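Local coordinates for ABC-type transport system, sugar-family extracellular solute-binding protein (Peptoclostridium difficile 630, PDB 6HNI) that binds tyrosine, probably delivering it to an ABC importer as the substrate-binding lipoprotein, and has adhesive properties, at residues 28-33 against 39-44; 33-38 against 246-251; 143-148 against 174-179; 200-205 against 225-230. The protein carries 1 engineered substitution. One frame throughout, in Å; residues are numbered along the deposited sequence.

Contact 1 of 4, residues 28-33 against 39-44; sequences ITQLVE and ATRTGF. With EDO (1,2-ethanediol), chain E; EDO (1,2-ethanediol), chain C.
I28, Q30, R41 and F44 join strand 24-30 to helix 35-50, the short strand and helix segments running almost antiparallel with their axes 10.6 Å apart. The apolar part depends on one methyl group. I28 CD1 lies at the end of an extended branch and fits between the two helix residues, 4.3 Å from R41 CG and also 4.3 Å from F44 CD2. The F44 ring is stacked on F89 of the neighbouring strand, so the isoleucine belongs to a larger apolar layer.

The polar part is indirect. Q30 and R41 cross at about a right angle, with amide and guanidinium planes 87° apart, and Q30 OE1 comes to 3.8 Å from the aliphatic R41 CB. Water 1 makes the polar link: it donates to Q30 OE1 (2.7 Å) and accepts from R41 NH2 (3.0 Å), in the plane of the guanidinium. A 1,2-ethanediol, probably from the crystallisation liquor, takes bonds from NH1 and NH2 of the same group, while F63 makes a cation-pi contact with R41.

The amide of Q30 is fixed from its other end. With CG anti to the backbone N (chi1 -175°) and the chain extended, Q30 NE2 donates to V32 O at 3.0 Å, nearly straight at 171° though from above the carbonyl plane, and also to D38 OD1. Both ends of the amide are therefore engaged, which sets its rotation. Such packing of a helix on the strand that precedes it illustrates the first beta-alpha-beta unit of a periplasmic-binding-protein domain, here strand 24-30, helix 35-50 and strand 59-65.

Contact 2 of 4, residues 33-38 against 246-251; sequences EHPALD and VEKGAL. With TYR (tyrosine), chain B; EDO (1,2-ethanediol), chain E.
Beside the tyrosine pocket, to which H34 and A36 belong, P35 of one lobe meets E247 and K248 of the other, a contact between domains in the closed, ligand-bound form. H34 occupies the N-cap position of helix 35-50, and P35 is the first residue of the helix proper. The proline ring slides past the E247 side chain in the opposite direction, with P35 CB 3.7 Å from E247 OE1. The K248 chain bends at chi2 (-68°), which brings its CE within 3.8 Å of P35 CG. One ring thus touches a carboxylate oxygen on its CB side and a lysine methylene at its CG.

The backbone beneath these two residues turns sharply. Helix 243-247 ends in a Schellman motif whose C-prime residue is G249, at positive phi (114°), with G249 N bonded to V246 O and A250 N to P245 O.

Beside the contact, the same helix start faces the ligand. H34 CE1 lies 3.5 Å from CE1 of the bound tyrosine, and A36 CB is 3.7 Å from its CE2. L37 CD2 touches the ligand more loosely at CB. H34 NE2 is hydrogen-bonded to N218 OD1, while N218 ND2 bonds the ligand, so one asparagine serves both the histidine and the tyrosine.

Across the two segments the proline meets the E247 carboxylate oxygen and the CE methylene of K248, not its charged end, through van der Waals contact. A contact of this kind, without a salt bridge or direct hydrogen bond between the segments, is consistent with lobes that meet around a ligand and can part again.

Contact 3 of 4, residues 143-148 against 174-179; sequences KGLELL and DALKEY
The shortest backbone hydrogen bond within these segments, 2.9 Å from E178 N to D174 O, belongs to helix 167-183, the helix that sets L176 and Y179 against L145. Y179 N bonds A175 O in the same way. This helix is the crossover between strands 157-163 and 186-192 of a beta-alpha-beta unit, and it packs here against L145 of helix 141-145; a type I turn runs from L145 to L148.

The contact itself is apolar and centred on L145, whose side chain points to the longer helix. The leucine and the tyrosine slide past each other in opposite directions: L145 CB lies beside the phenol end, 3.8 Å from Y179 OH, and L145 CD1 reaches back over the ring. Y179 extends this far because its CG is anti to the backbone N (chi1 -178°). L176 CD1 closes on the same leucine methyl at 3.6 Å, while V141 and F185 also touch the tyrosine.

A CH-pi contact results: L145 CD1 sits over one ring face, 3.7 Å from the Y179 centroid and 27° off the normal, displaced toward the rim so that Y179 CD1 is just 3.3 Å away.

Contact 4 of 4, residues 200-205 against 225-230; sequences QGISSL and PIVSKI. With EDO (1,2-ethanediol), chain F.
The helical segments 200-205 and 225-230 run nearly parallel, crossing at -26° with their axes 9.8 Å apart, and the CA atoms of I202 and V227, and of S203 and I230, are nearest each other. Two isoleucines carry most of the packing. I202 and I230 pass each other in opposite directions, and the branch methyl I202 CG2 meets I230 CD1 at 3.7 Å. I202 CG2 stands between its own backbone N and carbonyl carbon, with CG1 turned anti to the N (chi1 -174°). That rotamer lets the second branch face V227, more loosely, at 4.4 Å between I202 CG1 and V227 CG1.

Toward the surface, S203 OG borders the methyl group I230 CD1 at 4.1 Å, but its polar partner is the N199 carbonyl one turn back. S204 OG likewise donates to the helix backbone, reaching G201 O at 2.8 Å. These hydroxyls are thus bonded within their own helix, and the interface is held by aliphatic contact.

On the sheet side, I202 and V227 both touch L212 of strand 211-214. Two neighbouring helices sharing one face of a parallel sheet, on successive crossovers, are characteristic of the Rossmann-like lobes of periplasmic binding proteins.

Contacts 1 and 2 have centres 13 Å apart, share E33 and helix 35-50, and interleave along the chain; the Q30-D38 hydrogen bond connects them. Contact 1 lies within the first lobe and joins a strand of its five-stranded sheet to the following helix. Contacts 3 and 4 follow in series within the second lobe, around strands 186-192, 157-163, 211-214 and 238-240, their centres 20 Å apart. Both are nested in the long loop that contact 2 closes between the lobes. A 2.7 Å bond from S228 OG to G249 O ties contact 4 to contact 2, so contact 2 is bonded to a packing contact in each lobe.

Contact 1 of 4, residues 28-33 against 39-44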
loop_
_atom_site.group_PDB
_atom_site.type_symbol
_atom_site.label_atom_id
_atom_site.label_comp_id
_atom_site.label_asym_id
_atom_site.label_seq_id
_atom_site.Cartn_x
_atom_site.Cartn_y
_atom_site.Cartn_z
ATOM N N ILE A 28 9.090 -4.179 14.611
ATOM C CA ILE A 28 8.446 -3.635 13.406
ATOM C C ILE A 28 9.060 -4.394 12.213
ATOM O O ILE A 28 10.248 -4.432 12.075
ATOM C CB ILE A 28 8.707 -2.148 13.230
ATOM C CG1 ILE A 28 8.222 -1.318 14.456
ATOM C CG2 ILE A 28 8.050 -1.667 11.929
ATOM C CD1 ILE A 28 8.330 0.175 14.309
ATOM N N THR A 29 8.156 -5.002 11.463
ATOM C CA THR A 29 8.573 -5.772 10.236
ATOM C C THR A 29 7.960 -5.072 9.038
ATOM O O THR A 29 6.757 -4.996 8.883
ATOM C CB THR A 29 8.205 -7.249 10.378
ATOM O OG1 THR A 29 8.530 -7.908 9.099
ATOM C CG2 THR A 29 6.779 -7.549 10.654
ATOM N N GLN A 30 8.853 -4.538 8.204
ATOM C CA GLN A 30 8.448 -3.791 7.016
ATOM C C GLN A 30 9.002 -4.494 5.747
ATOM O O GLN A 30 10.154 -4.865 5.722
ATOM C CB GLN A 30 8.993 -2.371 7.085
ATOM C CG GLN A 30 8.537 -1.455 5.975
ATOM C CD GLN A 30 9.009 -0.017 6.105
ATOM O OE1 GLN A 30 9.059 0.533 7.234
ATOM N NE2 GLN A 30 9.270 0.651 4.984
ATOM N N LEU A 31 8.156 -4.663 4.734
ATOM C CA LEU A 31 8.621 -5.416 3.544
ATOM C C LEU A 31 9.822 -4.784 2.827
ATOM O O LEU A 31 10.791 -5.483 2.478
ATOM C CB LEU A 31 7.434 -5.575 2.614
ATOM C CG LEU A 31 7.735 -6.201 1.235
ATOM C CD1 LEU A 31 8.231 -7.602 1.456
ATOM C CD2 LEU A 31 6.459 -6.123 0.438
ATOM N N VAL A 32 9.728 -3.482 2.593
ATOM C CA VAL A 32 10.670 -2.745 1.761
ATOM C C VAL A 32 10.471 -1.247 2.025
ATOM O O VAL A 32 9.405 -0.855 2.438
ATOM C CB VAL A 32 10.467 -3.108 0.250
ATOM C CG1 VAL A 32 9.132 -2.606 -0.249
ATOM C CG2 VAL A 32 11.641 -2.609 -0.615
ATOM N N GLU A 33 11.454 -0.418 1.717
ATOM C CA GLU A 33 11.247 1.032 1.589
ATOM C C GLU A 33 10.542 1.379 0.266
ATOM O O GLU A 33 11.131 1.310 -0.859
ATOM C CB GLU A 33 12.571 1.770 1.656
ATOM C CG GLU A 33 13.328 1.629 2.958
ATOM C CD GLU A 33 14.734 2.194 2.880
ATOM O OE1 GLU A 33 15.058 2.839 1.873
ATOM O OE2 GLU A 33 15.517 2.004 3.832
ATOM N N ALA A 39 5.881 5.820 5.294
ATOM C CA ALA A 39 4.968 6.794 5.940
ATOM C C ALA A 39 4.218 6.146 7.097
ATOM O O ALA A 39 4.022 6.783 8.184
ATOM C CB ALA A 39 3.998 7.419 4.925
ATOM N N THR A 40 3.809 4.895 6.965
ATOM C CA THR A 40 3.095 4.249 8.067
ATOM C C THR A 40 4.005 4.084 9.255
ATOM O O THR A 40 3.510 4.222 10.396
ATOM C CB THR A 40 2.436 2.910 7.725
ATOM O OG1 THR A 40 3.438 1.903 7.535
ATOM C CG2 THR A 40 1.577 3.014 6.503
ATOM N N ARG A 41 5.255 3.733 9.059
ATOM C CA ARG A 41 6.183 3.573 10.179
ATOM C C ARG A 41 6.339 4.920 10.888
ATOM O O ARG A 41 6.330 5.002 12.153
ATOM C CB ARG A 41 7.527 3.017 9.681
ATOM C CG ARG A 41 8.524 2.574 10.738
ATOM C CD ARG A 41 9.349 3.724 11.222
ATOM N NE ARG A 41 10.518 3.328 12.018
ATOM C CZ ARG A 41 11.728 3.014 11.553
ATOM N NH1 ARG A 41 12.727 2.776 12.392
ATOM N NH2 ARG A 41 11.993 2.989 10.262
ATOM N N THR A 42 6.509 5.982 10.113
ATOM C CA THR A 42 6.660 7.330 10.664
ATOM C C THR A 42 5.480 7.691 11.563
ATOM O O THR A 42 5.659 8.148 12.734
ATOM C CB THR A 42 6.824 8.340 9.527
ATOM O OG1 THR A 42 8.077 8.072 8.898
ATOM C CG2 THR A 42 6.831 9.784 10.025
ATOM N N GLY A 43 4.269 7.503 11.074
ATOM C CA GLY A 43 3.062 7.805 11.857
ATOM C C GLY A 43 2.926 6.959 13.096
ATOM O O GLY A 43 2.539 7.491 14.185
ATOM N N PHE A 44 3.210 5.670 13.009
ATOM C CA PHE A 44 3.075 4.758 14.135
ATOM C C PHE A 44 3.985 5.218 15.267
ATOM O O PHE A 44 3.542 5.296 16.429
ATOM C CB PHE A 44 3.468 3.348 13.693
ATOM C CG PHE A 44 3.461 2.283 14.741
ATOM C CD1 PHE A 44 2.363 1.509 14.930
ATOM C CD2 PHE A 44 4.635 1.953 15.433
ATOM C CE1 PHE A 44 2.344 0.485 15.861
ATOM C CE2 PHE A 44 4.615 0.921 16.377
ATOM C CZ PHE A 44 3.484 0.182 16.575
HETATM C C1 EDO E . 15.168 -1.045 0.132
HETATM O O1 EDO E . 14.265 -1.184 1.273
HETATM C C2 EDO E . 15.190 -2.268 -0.795
HETATM O O2 EDO E . 16.470 -2.893 -0.909
HETATM C C1 EDO C . 16.367 2.969 9.835
HETATM O O1 EDO C . 14.940 2.957 9.653
HETATM C C2 EDO C . 16.783 1.954 10.901
HETATM O O2 EDO C . 15.934 2.089 12.060
HETATM O O HOH W 1 10.419 2.826 7.743
#

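Contact 2 of 4, residues 33-38 against 246-251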
loop_
_atom_site.group_PDB
_atom_site.type_symbol
_atom_site.label_atom_id
_atom_site.label_comp_id
_atom_site.label_asym_id
_atom_site.label_seq_id
_atom_site.Cartn_x
_atom_site.Cartn_y
_atom_site.Cartn_z
ATOM N N GLU A 33 11.454 -0.418 1.717
ATOM C CA GLU A 33 11.247 1.032 1.589
ATOM C C GLU A 33 10.542 1.379 0.266
ATOM O O GLU A 33 11.131 1.310 -0.859
ATOM C CB GLU A 33 12.571 1.770 1.656
ATOM C CG GLU A 33 13.328 1.629 2.958
ATOM C CD GLU A 33 14.734 2.194 2.880
ATOM O OE1 GLU A 33 15.058 2.839 1.873
ATOM O OE2 GLU A 33 15.517 2.004 3.832
ATOM N N HIS A 34 9.272 1.702 0.353
ATOM C CA HIS A 34 8.565 2.482 -0.680
ATOM C C HIS A 34 7.715 3.524 0.087
ATOM O O HIS A 34 7.474 3.323 1.288
ATOM C CB HIS A 34 7.823 1.674 -1.765
ATOM C CG HIS A 34 6.610 0.877 -1.351
ATOM N ND1 HIS A 34 5.364 1.442 -1.170
ATOM C CD2 HIS A 34 6.420 -0.469 -1.281
ATOM C CE1 HIS A 34 4.485 0.475 -0.939
ATOM N NE2 HIS A 34 5.092 -0.698 -1.033
ATOM N N PRO A 35 7.325 4.637 -0.547
ATOM C CA PRO A 35 6.855 5.763 0.270
ATOM C C PRO A 35 5.722 5.477 1.214
ATOM O O PRO A 35 5.737 5.940 2.387
ATOM C CB PRO A 35 6.498 6.839 -0.755
ATOM C CG PRO A 35 7.479 6.572 -1.881
ATOM C CD PRO A 35 7.595 5.074 -1.929
ATOM N N ALA A 36 4.757 4.729 0.802
ATOM C CA ALA A 36 3.599 4.454 1.627
ATOM C C ALA A 36 4.021 3.670 2.836
ATOM O O ALA A 36 3.532 3.919 3.968
ATOM C CB ALA A 36 2.545 3.654 0.827
ATOM N N LEU A 37 4.865 2.664 2.663
ATOM C CA LEU A 37 5.242 1.839 3.820
ATOM C C LEU A 37 6.052 2.650 4.807
ATOM O O LEU A 37 5.817 2.533 6.036
ATOM C CB LEU A 37 5.992 0.580 3.405
ATOM C CG LEU A 37 5.308 -0.297 2.328
ATOM C CD1 LEU A 37 5.989 -1.623 2.241
ATOM C CD2 LEU A 37 3.813 -0.489 2.545
ATOM N N ASP A 38 6.976 3.434 4.322
ATOM C CA ASP A 38 7.794 4.334 5.174
ATOM C C ASP A 38 6.902 5.294 5.941
ATOM O O ASP A 38 7.128 5.568 7.145
ATOM C CB ASP A 38 8.730 5.184 4.301
ATOM C CG ASP A 38 9.921 4.413 3.697
ATOM O OD1 ASP A 38 10.136 3.206 4.019
ATOM O OD2 ASP A 38 10.657 5.043 2.848
ATOM N N VAL A 246 3.016 8.353 -7.403
ATOM C CA VAL A 246 2.981 9.675 -8.015
ATOM C C VAL A 246 4.272 10.431 -7.740
ATOM O O VAL A 246 4.872 11.002 -8.662
ATOM C CB VAL A 246 1.710 10.458 -7.630
ATOM C CG1 VAL A 246 1.684 11.869 -8.198
ATOM C CG2 VAL A 246 0.464 9.676 -7.993
ATOM N N GLU A 247 4.733 10.390 -6.481
ATOM C CA GLU A 247 6.024 10.979 -6.136
ATOM C C GLU A 247 7.165 10.349 -6.939
ATOM O O GLU A 247 8.145 11.033 -7.271
ATOM C CB GLU A 247 6.349 10.843 -4.632
ATOM C CG GLU A 247 5.365 11.528 -3.691
ATOM C CD GLU A 247 5.670 11.275 -2.216
ATOM O OE1 GLU A 247 6.452 10.348 -1.861
ATOM O OE2 GLU A 247 5.107 12.021 -1.396
ATOM N N LYS A 248 7.002 9.059 -7.303
ATOM C CA LYS A 248 8.007 8.303 -8.058
ATOM C C LYS A 248 7.760 8.311 -9.583
ATOM O O LYS A 248 8.456 7.589 -10.309
ATOM C CB LYS A 248 8.095 6.842 -7.558
ATOM C CG LYS A 248 8.498 6.653 -6.079
ATOM C CD LYS A 248 9.953 7.070 -5.811
ATOM C CE LYS A 248 10.387 6.966 -4.356
ATOM N NZ LYS A 248 11.699 7.664 -4.273
ATOM N N GLY A 249 6.828 9.134 -10.081
ATOM C CA GLY A 249 6.644 9.358 -11.478
ATOM C C GLY A 249 5.359 8.887 -12.138
ATOM O O GLY A 249 5.233 9.024 -13.335
ATOM N N ALA A 250 4.391 8.359 -11.412
ATOM C CA ALA A 250 3.032 8.242 -11.941
ATOM C C ALA A 250 2.437 9.654 -12.130
ATOM O O ALA A 250 2.871 10.619 -11.513
ATOM C CB ALA A 250 2.144 7.405 -11.013
ATOM N N LEU A 251 1.362 9.755 -12.912
ATOM C CA LEU A 251 0.749 11.045 -13.140
ATOM C C LEU A 251 -0.100 11.544 -11.974
ATOM O O LEU A 251 0.029 12.709 -11.577
ATOM C CB LEU A 251 -0.126 11.045 -14.393
ATOM C CG LEU A 251 -0.926 12.290 -14.708
ATOM C CD1 LEU A 251 -0.001 13.465 -14.912
ATOM C CD2 LEU A 251 -1.821 12.073 -15.930
HETATM N N TYR B . -1.619 -2.587 -0.053
HETATM C CA TYR B . -0.301 -3.247 -0.031
HETATM C C TYR B . -0.396 -4.547 0.751
HETATM O O TYR B . 0.640 -5.149 1.005
HETATM C CB TYR B . 0.836 -2.296 0.396
HETATM C CG TYR B . 1.060 -1.188 -0.579
HETATM C CD1 TYR B . 1.565 -1.486 -1.879
HETATM C CD2 TYR B . 0.744 0.114 -0.333
HETATM C CE1 TYR B . 1.697 -0.491 -2.811
HETATM C CE2 TYR B . 0.875 1.126 -1.259
HETATM C CZ TYR B . 1.363 0.810 -2.549
HETATM O OH TYR B . 1.493 1.807 -3.495
HETATM O OXT TYR B . -1.482 -5.017 1.023
HETATM C C1 EDO E . 15.168 -1.045 0.132
HETATM O O1 EDO E . 14.265 -1.184 1.273
HETATM C C2 EDO E . 15.190 -2.268 -0.795
HETATM O O2 EDO E . 16.470 -2.893 -0.909
#

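Contact 3 of 4, residues 143-148 against 174-179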
loop_
_atom_site.group_PDB
_atom_site.type_symbol
_atom_site.label_atom_id
_atom_site.label_comp_id
_atom_site.label_asym_id
_atom_site.label_seq_id
_atom_site.Cartn_x
_atom_site.Cartn_y
_atom_site.Cartn_z
ATOM N N LYS A 143 -12.022 5.504 -7.115
ATOM C CA LYS A 143 -11.364 6.770 -6.794
ATOM C C LYS A 143 -10.320 7.160 -7.821
ATOM O O LYS A 143 -10.226 8.289 -8.223
ATOM C CB LYS A 143 -10.729 6.712 -5.396
ATOM C CG LYS A 143 -11.770 6.604 -4.275
ATOM C CD LYS A 143 -12.541 7.897 -4.074
ATOM C CE LYS A 143 -13.439 7.816 -2.833
ATOM N NZ LYS A 143 -14.192 9.088 -2.708
ATOM N N GLY A 144 -9.498 6.214 -8.200
ATOM C CA GLY A 144 -8.534 6.485 -9.256
ATOM C C GLY A 144 -9.161 6.617 -10.632
ATOM O O GLY A 144 -8.785 7.504 -11.410
ATOM N N LEU A 145 -10.140 5.775 -10.934
ATOM C CA LEU A 145 -10.752 5.789 -12.257
ATOM C C LEU A 145 -11.595 7.049 -12.519
ATOM O O LEU A 145 -11.758 7.438 -13.663
ATOM C CB LEU A 145 -11.485 4.468 -12.507
ATOM C CG LEU A 145 -10.538 3.247 -12.509
ATOM C CD1 LEU A 145 -11.306 1.960 -12.727
ATOM C CD2 LEU A 145 -9.365 3.349 -13.459
ATOM N N GLU A 146 -12.069 7.704 -11.466
ATOM C CA GLU A 146 -12.673 9.075 -11.516
ATOM C C GLU A 146 -11.778 10.074 -12.223
ATOM O O GLU A 146 -12.257 11.002 -12.876
ATOM C CB GLU A 146 -12.981 9.635 -10.063
ATOM C CG GLU A 146 -14.280 9.159 -9.453
ATOM C CD GLU A 146 -14.486 9.543 -7.979
ATOM O OE1 GLU A 146 -13.993 10.621 -7.525
ATOM O OE2 GLU A 146 -15.161 8.761 -7.269
ATOM N N LEU A 147 -10.471 9.881 -12.095
ATOM C CA LEU A 147 -9.514 10.790 -12.670
ATOM C C LEU A 147 -9.393 10.689 -14.184
ATOM O O LEU A 147 -8.855 11.585 -14.804
ATOM C CB LEU A 147 -8.154 10.615 -12.004
ATOM C CG LEU A 147 -8.135 10.811 -10.459
ATOM C CD1 LEU A 147 -6.698 10.612 -10.047
ATOM C CD2 LEU A 147 -8.702 12.172 -10.061
ATOM N N LEU A 148 -9.899 9.611 -14.777
ATOM C CA LEU A 148 -9.925 9.523 -16.231
ATOM C C LEU A 148 -10.719 10.659 -16.851
ATOM O O LEU A 148 -10.341 11.153 -17.907
ATOM C CB LEU A 148 -10.458 8.168 -16.656
ATOM C CG LEU A 148 -9.647 6.946 -16.277
ATOM C CD1 LEU A 148 -10.335 5.658 -16.740
ATOM C CD2 LEU A 148 -8.205 7.030 -16.758
ATOM N N ASP A 174 -9.354 -7.860 -9.561
ATOM C CA ASP A 174 -10.760 -8.321 -9.709
ATOM C C ASP A 174 -11.726 -7.133 -9.656
ATOM O O ASP A 174 -12.703 -7.085 -10.418
ATOM C CB ASP A 174 -11.154 -9.296 -8.620
ATOM C CG ASP A 174 -10.554 -10.630 -8.791
ATOM O OD1 ASP A 174 -10.036 -10.934 -9.874
ATOM O OD2 ASP A 174 -10.597 -11.410 -7.819
ATOM N N ALA A 175 -11.478 -6.219 -8.699
ATOM C CA ALA A 175 -12.282 -4.985 -8.576
ATOM C C ALA A 175 -12.208 -4.120 -9.829
ATOM O O ALA A 175 -13.235 -3.575 -10.264
ATOM C CB ALA A 175 -11.906 -4.195 -7.347
ATOM N N LEU A 176 -11.005 -4.004 -10.395
ATOM C CA LEU A 176 -10.837 -3.266 -11.629
ATOM C C LEU A 176 -11.649 -3.866 -12.776
ATOM O O LEU A 176 -12.321 -3.147 -13.546
ATOM C CB LEU A 176 -9.367 -3.224 -12.004
ATOM C CG LEU A 176 -9.028 -2.518 -13.282
ATOM C CD1 LEU A 176 -9.433 -1.081 -13.271
ATOM C CD2 LEU A 176 -7.537 -2.598 -13.522
ATOM N N LYS A 177 -11.585 -5.188 -12.893
ATOM C CA LYS A 177 -12.349 -5.868 -13.953
ATOM C C LYS A 177 -13.838 -5.727 -13.734
ATOM O O LYS A 177 -14.592 -5.589 -14.709
ATOM C CB LYS A 177 -11.957 -7.322 -14.083
ATOM C CG LYS A 177 -10.547 -7.522 -14.607
ATOM C CD LYS A 177 -9.955 -8.858 -14.259
ATOM C CE LYS A 177 -10.378 -9.971 -15.154
ATOM N NZ LYS A 177 -9.447 -11.123 -14.924
ATOM N N GLU A 178 -14.306 -5.761 -12.481
ATOM C CA GLU A 178 -15.712 -5.565 -12.219
ATOM C C GLU A 178 -16.165 -4.155 -12.617
ATOM O O GLU A 178 -17.208 -3.988 -13.298
ATOM C CB GLU A 178 -16.017 -5.822 -10.729
ATOM C CG GLU A 178 -17.456 -5.575 -10.330
ATOM C CD GLU A 178 -18.398 -6.684 -10.781
ATOM O OE1 GLU A 178 -17.961 -7.633 -11.495
ATOM O OE2 GLU A 178 -19.592 -6.603 -10.411
ATOM N N TYR A 179 -15.395 -3.148 -12.238
ATOM C CA TYR A 179 -15.681 -1.784 -12.636
ATOM C C TYR A 179 -15.717 -1.644 -14.167
ATOM O O TYR A 179 -16.612 -1.013 -14.725
ATOM C CB TYR A 179 -14.650 -0.830 -12.054
ATOM C CG TYR A 179 -14.852 0.640 -12.356
ATOM C CD1 TYR A 179 -14.426 1.170 -13.551
ATOM C CD2 TYR A 179 -15.394 1.511 -11.420
ATOM C CE1 TYR A 179 -14.565 2.498 -13.831
ATOM C CE2 TYR A 179 -15.540 2.847 -11.702
ATOM C CZ TYR A 179 -15.119 3.334 -12.918
ATOM O OH TYR A 179 -15.250 4.649 -13.261
#

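Contact 4 of 4, residues 200-205 against 225-230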
loop_
_atom_site.group_PDB
_atom_site.type_symbol
_atom_site.label_atom_id
_atom_site.label_comp_id
_atom_site.label_asym_id
_atom_site.label_seq_id
_atom_site.Cartn_x
_atom_site.Cartn_y
_atom_site.Cartn_z
ATOM N N GLN A 200 9.957 -5.628 -19.569
ATOM C CA GLN A 200 9.220 -6.206 -20.707
ATOM C C GLN A 200 7.696 -6.129 -20.468
ATOM O O GLN A 200 6.910 -6.012 -21.403
ATOM C CB GLN A 200 9.669 -7.633 -20.900
ATOM C CG GLN A 200 9.171 -8.253 -22.183
ATOM C CD GLN A 200 7.777 -8.789 -22.051
ATOM O OE1 GLN A 200 7.324 -9.109 -20.938
ATOM N NE2 GLN A 200 7.081 -8.927 -23.207
ATOM N N GLY A 201 7.282 -6.150 -19.194
ATOM C CA GLY A 201 5.882 -6.057 -18.889
ATOM C C GLY A 201 5.264 -4.739 -19.280
ATOM O O GLY A 201 4.248 -4.712 -19.971
ATOM N N ILE A 202 5.845 -3.625 -18.823
ATOM C CA ILE A 202 5.340 -2.323 -19.241
ATOM C C ILE A 202 5.529 -2.112 -20.761
ATOM O O ILE A 202 4.640 -1.602 -21.422
ATOM C CB ILE A 202 5.855 -1.133 -18.388
ATOM C CG1 ILE A 202 5.217 0.212 -18.730
ATOM C CG2 ILE A 202 7.357 -0.997 -18.449
ATOM C CD1 ILE A 202 3.703 0.280 -18.597
ATOM N N SER A 203 6.654 -2.549 -21.287
ATOM C CA SER A 203 6.932 -2.374 -22.710
ATOM C C SER A 203 5.892 -3.075 -23.577
ATOM O O SER A 203 5.488 -2.534 -24.619
ATOM C CB SER A 203 8.335 -2.859 -23.008
ATOM O OG SER A 203 9.306 -2.118 -22.314
ATOM N N SER A 204 5.427 -4.231 -23.128
ATOM C CA SER A 204 4.449 -5.041 -23.841
ATOM C C SER A 204 3.040 -4.441 -23.837
ATOM O O SER A 204 2.197 -4.779 -24.713
ATOM C CB SER A 204 4.396 -6.462 -23.239
ATOM O OG SER A 204 3.632 -6.545 -22.050
ATOM N N LEU A 205 2.760 -3.610 -22.839
ATOM C CA LEU A 205 1.471 -2.896 -22.740
ATOM C C LEU A 205 1.392 -1.672 -23.666
ATOM O O LEU A 205 0.288 -1.248 -24.021
ATOM C CB LEU A 205 1.185 -2.534 -21.302
ATOM C CG LEU A 205 0.884 -3.709 -20.391
ATOM C CD1 LEU A 205 0.826 -3.232 -18.927
ATOM C CD2 LEU A 205 -0.413 -4.363 -20.779
ATOM N N PRO A 225 9.836 4.133 -10.732
ATOM C CA PRO A 225 10.624 4.995 -11.634
ATOM C C PRO A 225 10.850 4.391 -13.035
ATOM O O PRO A 225 10.870 5.156 -14.011
ATOM C CB PRO A 225 11.918 5.201 -10.864
ATOM C CG PRO A 225 11.471 5.088 -9.408
ATOM C CD PRO A 225 10.475 3.972 -9.415
ATOM N N ILE A 226 11.022 3.080 -13.118
ATOM C CA ILE A 226 11.113 2.374 -14.405
ATOM C C ILE A 226 9.793 2.435 -15.169
ATOM O O ILE A 226 9.763 2.759 -16.381
ATOM C CB ILE A 226 11.549 0.901 -14.212
ATOM C CG1 ILE A 226 12.982 0.851 -13.655
ATOM C CG2 ILE A 226 11.514 0.130 -15.556
ATOM C CD1 ILE A 226 13.460 -0.509 -13.210
ATOM N N VAL A 227 8.693 2.110 -14.499
ATOM C CA VAL A 227 7.382 2.146 -15.112
ATOM C C VAL A 227 7.078 3.527 -15.654
ATOM O O VAL A 227 6.671 3.667 -16.831
ATOM C CB VAL A 227 6.288 1.669 -14.148
ATOM C CG1 VAL A 227 4.897 1.901 -14.720
ATOM C CG2 VAL A 227 6.485 0.228 -13.782
ATOM N N SER A 228 7.340 4.541 -14.852
ATOM C CA SER A 228 7.124 5.932 -15.219
ATOM C C SER A 228 7.917 6.341 -16.477
ATOM O O SER A 228 7.376 6.961 -17.397
ATOM C CB SER A 228 7.503 6.871 -14.050
ATOM O OG SER A 228 7.519 8.233 -14.472
ATOM N N LYS A 229 9.191 6.006 -16.496
ATOM C CA LYS A 229 10.071 6.412 -17.576
ATOM C C LYS A 229 9.554 5.850 -18.912
ATOM O O LYS A 229 9.412 6.583 -19.904
ATOM C CB LYS A 229 11.513 5.947 -17.295
ATOM C CG LYS A 229 12.537 6.546 -18.202
ATOM C CD LYS A 229 12.976 7.931 -17.814
ATOM C CE LYS A 229 13.997 8.406 -18.837
ATOM N NZ LYS A 229 14.560 9.713 -18.442
ATOM N N ILE A 230 9.264 4.553 -18.938
ATOM C CA ILE A 230 8.791 3.920 -20.175
ATOM C C ILE A 230 7.368 4.389 -20.544
ATOM O O ILE A 230 7.044 4.645 -21.716
ATOM C CB ILE A 230 8.865 2.379 -20.085
ATOM C CG1 ILE A 230 10.340 1.945 -19.984
ATOM C CG2 ILE A 230 8.222 1.706 -21.298
ATOM C CD1 ILE A 230 10.581 0.542 -19.526
HETATM C C1 EDO F . 13.537 1.516 -9.803
HETATM O O1 EDO F . 12.387 1.705 -10.552
HETATM C C2 EDO F . 14.568 2.611 -9.970
HETATM O O2 EDO F . 15.407 2.332 -11.090
#